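Local coordinates for succinoglycan biosynthesis protein (Bacillus cereus ATCC 14579, PDB 3B55), which is of unproven function, binds a calcium ion and belongs to the erythromycin esterase family, at residues A[253-257]-A[290-294]. The protein carries 1 engineered substitution. Residues are numbered along the deposited sequence; the frame is centred on the assembly and turned at random.
Sequences AWIKQ and NAKWT
Gln257 lies along one face of the Trp293 indole. CB is 3.8 Å from both CE2 and NE1 of Trp293. CG, anti to the backbone N (chi1 -178°), sits over the five-membered ring, 3.9 Å from the centroid and close to the ring normal, a CH-pi contact. The bend at chi2 lays the amide almost flat on the indole, planes 15° apart: Gln257 CD lies over Trp293 CG and CD1, and NE2 comes to 3.5 Å from Trp293 CD1. OE1 runs on to the Asn290 side-chain amide. Trp293 turns its edge to the face of Trp254 in a T-shaped pair, centroids 5.1 Å apart and planes at 64°, with CH2 over the Trp254 ring. A water in the indole plane accepts from Trp293 NE1 and donates to Ala253 O. The axes of 253-257 and 290-294 run antiparallel, 12.1 Å apart at closest approach, a wide spacing that the indole bridges. Thr294 and Asn290 touch strand 167-172, at the edge of the main sheet. The contact thus joins helices 250-268 and 278-298 through an amide stacked on one indole face and a T-shaped tryptophan pair, while the water satisfies the buried tryptophan's single N-H.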
ATOM      1  N   ALA A 253     -14.372 -16.591  -6.765  1.00 25.94           N
ATOM      2  CA  ALA A 253     -14.246 -15.265  -6.174  1.00 25.08           C
ATOM      3  C   ALA A 253     -12.985 -14.622  -6.731  1.00 24.72           C
ATOM      4  O   ALA A 253     -12.992 -13.449  -7.122  1.00 25.00           O
ATOM      5  CB  ALA A 253     -14.166 -15.371  -4.652  1.00 22.65           C
ATOM      6  N   TRP A 254     -11.905 -15.398  -6.775  1.00 22.07           N
ATOM      7  CA  TRP A 254     -10.641 -14.906  -7.301  1.00 22.45           C
ATOM      8  C   TRP A 254     -10.790 -14.464  -8.751  1.00 20.76           C
ATOM      9  O   TRP A 254     -10.372 -13.368  -9.125  1.00 20.08           O
ATOM     10  CB  TRP A 254      -9.554 -15.986  -7.243  1.00 27.85           C
ATOM     11  CG  TRP A 254      -8.755 -16.014  -5.972  1.00 34.40           C
ATOM     12  CD1 TRP A 254      -8.910 -16.874  -4.920  1.00 34.25           C
ATOM     13  CD2 TRP A 254      -7.672 -15.145  -5.624  1.00 36.45           C
ATOM     14  NE1 TRP A 254      -7.987 -16.594  -3.940  1.00 32.90           N
ATOM     15  CE2 TRP A 254      -7.215 -15.536  -4.345  1.00 36.22           C
ATOM     16  CE3 TRP A 254      -7.044 -14.070  -6.267  1.00 33.24           C
ATOM     17  CZ2 TRP A 254      -6.153 -14.893  -3.697  1.00 34.26           C
ATOM     18  CZ3 TRP A 254      -5.988 -13.430  -5.625  1.00 33.09           C
ATOM     19  CH2 TRP A 254      -5.555 -13.845  -4.351  1.00 34.44           C
ATOM     20  N   ILE A 255     -11.379 -15.331  -9.567  1.00 17.65           N
ATOM     21  CA  ILE A 255     -11.566 -15.047 -10.987  1.00 15.51           C
ATOM     22  C   ILE A 255     -12.317 -13.741 -11.190  1.00 16.83           C
ATOM     23  O   ILE A 255     -11.892 -12.884 -11.961  1.00 17.77           O
ATOM     24  CB  ILE A 255     -12.328 -16.198 -11.672  1.00 13.58           C
ATOM     25  CG1 ILE A 255     -11.557 -17.509 -11.470  1.00 16.62           C
ATOM     26  CG2 ILE A 255     -12.530 -15.895 -13.143  1.00 15.67           C
ATOM     27  CD1 ILE A 255     -10.098 -17.458 -11.910  1.00 16.10           C
ATOM     28  N   LYS A 256     -13.426 -13.597 -10.476  1.00 15.82           N
ATOM     29  CA  LYS A 256     -14.256 -12.405 -10.553  1.00 15.65           C
ATOM     30  C   LYS A 256     -13.448 -11.135 -10.259  1.00 15.83           C
ATOM     31  O   LYS A 256     -13.612 -10.113 -10.928  1.00 13.90           O
ATOM     32  CB  LYS A 256     -15.412 -12.540  -9.560  1.00 16.04           C
ATOM     33  CG  LYS A 256     -16.454 -11.463  -9.661  1.00 24.36           C
ATOM     34  CD  LYS A 256     -17.691 -11.839  -8.870  1.00 39.66           C
ATOM     35  CE  LYS A 256     -18.726 -10.741  -8.968  1.00 41.65           C
ATOM     36  NZ  LYS A 256     -18.922 -10.371 -10.396  1.00 45.64           N
ATOM     37  N   GLN A 257     -12.563 -11.212  -9.268  1.00 17.61           N
ATOM     38  CA  GLN A 257     -11.740 -10.073  -8.888  1.00 18.01           C
ATOM     39  C   GLN A 257     -10.715  -9.763  -9.972  1.00 16.91           C
ATOM     40  O   GLN A 257     -10.448  -8.592 -10.264  1.00 17.46           O
ATOM     41  CB  GLN A 257     -11.031 -10.343  -7.562  1.00 16.68           C
ATOM     42  CG  GLN A 257     -10.192  -9.173  -7.087  1.00 24.33           C
ATOM     43  CD  GLN A 257     -10.997  -7.896  -6.900  1.00 21.15           C
ATOM     44  OE1 GLN A 257     -10.433  -6.833  -6.643  1.00 35.67           O
ATOM     45  NE2 GLN A 257     -12.317  -7.995  -7.027  1.00 22.05           N
ATOM     46  N   ASN A 290      -9.536  -3.157  -3.802  1.00  7.25           N
ATOM     47  CA  ASN A 290      -8.699  -4.346  -3.803  1.00  9.58           C
ATOM     48  C   ASN A 290      -8.267  -4.722  -2.396  1.00  6.86           C
ATOM     49  O   ASN A 290      -8.151  -5.901  -2.077  1.00  5.02           O
ATOM     50  CB  ASN A 290      -7.489  -4.125  -4.714  1.00  7.17           C
ATOM     51  CG  ASN A 290      -7.895  -3.998  -6.174  1.00  9.47           C
ATOM     52  OD1 ASN A 290      -7.155  -3.458  -7.006  1.00 11.22           O
ATOM     53  ND2 ASN A 290      -9.082  -4.505  -6.492  1.00  3.85           N
ATOM     54  N   ALA A 291      -8.039  -3.715  -1.556  1.00  8.76           N
ATOM     55  CA  ALA A 291      -7.645  -3.951  -0.175  1.00  5.76           C
ATOM     56  C   ALA A 291      -8.873  -4.438   0.599  1.00  8.15           C
ATOM     57  O   ALA A 291      -8.763  -5.279   1.493  1.00  9.57           O
ATOM     58  CB  ALA A 291      -7.116  -2.673   0.438  1.00  3.86           C
ATOM     59  N   LYS A 292     -10.042  -3.907   0.251  1.00  8.97           N
ATOM     60  CA  LYS A 292     -11.283  -4.310   0.914  1.00 10.72           C
ATOM     61  C   LYS A 292     -11.637  -5.738   0.513  1.00 11.56           C
ATOM     62  O   LYS A 292     -12.014  -6.554   1.356  1.00 14.18           O
ATOM     63  CB  LYS A 292     -12.436  -3.373   0.541  1.00 13.46           C
ATOM     64  CG  LYS A 292     -13.742  -3.778   1.200  1.00 18.85           C
ATOM     65  CD  LYS A 292     -14.788  -2.678   1.170  1.00 18.59           C
ATOM     66  CE  LYS A 292     -15.682  -2.782  -0.046  1.00 33.30           C
ATOM     67  NZ  LYS A 292     -16.937  -2.002   0.169  1.00 44.71           N
ATOM     68  N   TRP A 293     -11.515  -6.037  -0.774  1.00  8.99           N
ATOM     69  CA  TRP A 293     -11.806  -7.382  -1.265  1.00  8.87           C
ATOM     70  C   TRP A 293     -10.970  -8.437  -0.501  1.00  8.42           C
ATOM     71  O   TRP A 293     -11.476  -9.497  -0.129  1.00 10.40           O
ATOM     72  CB  TRP A 293     -11.496  -7.463  -2.763  1.00  8.76           C
ATOM     73  CG  TRP A 293     -11.744  -8.813  -3.333  1.00 10.58           C
ATOM     74  CD1 TRP A 293     -12.908  -9.275  -3.875  1.00 14.89           C
ATOM     75  CD2 TRP A 293     -10.838  -9.922  -3.324  1.00  8.50           C
ATOM     76  NE1 TRP A 293     -12.785 -10.605  -4.198  1.00 15.32           N
ATOM     77  CE2 TRP A 293     -11.525 -11.028  -3.867  1.00  9.61           C
ATOM     78  CE3 TRP A 293      -9.512 -10.088  -2.902  1.00  8.29           C
ATOM     79  CZ2 TRP A 293     -10.931 -12.291  -4.002  1.00 10.42           C
ATOM     80  CZ3 TRP A 293      -8.918 -11.346  -3.035  1.00 13.13           C
ATOM     81  CH2 TRP A 293      -9.631 -12.430  -3.580  1.00 10.13           C
ATOM     82  N   THR A 294      -9.696  -8.135  -0.265  1.00  8.71           N
ATOM     83  CA  THR A 294      -8.797  -9.048   0.438  1.00  6.29           C
ATOM     84  C   THR A 294      -9.280  -9.358   1.854  1.00  7.98           C
ATOM     85  O   THR A 294      -9.402 -10.512   2.239  1.00  9.92           O
ATOM     86  CB  THR A 294      -7.374  -8.462   0.519  1.00  6.76           C
ATOM     87  OG1 THR A 294      -6.899  -8.187  -0.803  1.00  4.98           O
ATOM     88  CG2 THR A 294      -6.425  -9.453   1.194  1.00  6.97           C
TER
HETATM   89  O   HOH W   1     -15.029 -11.719  -6.048  1.00 22.98           O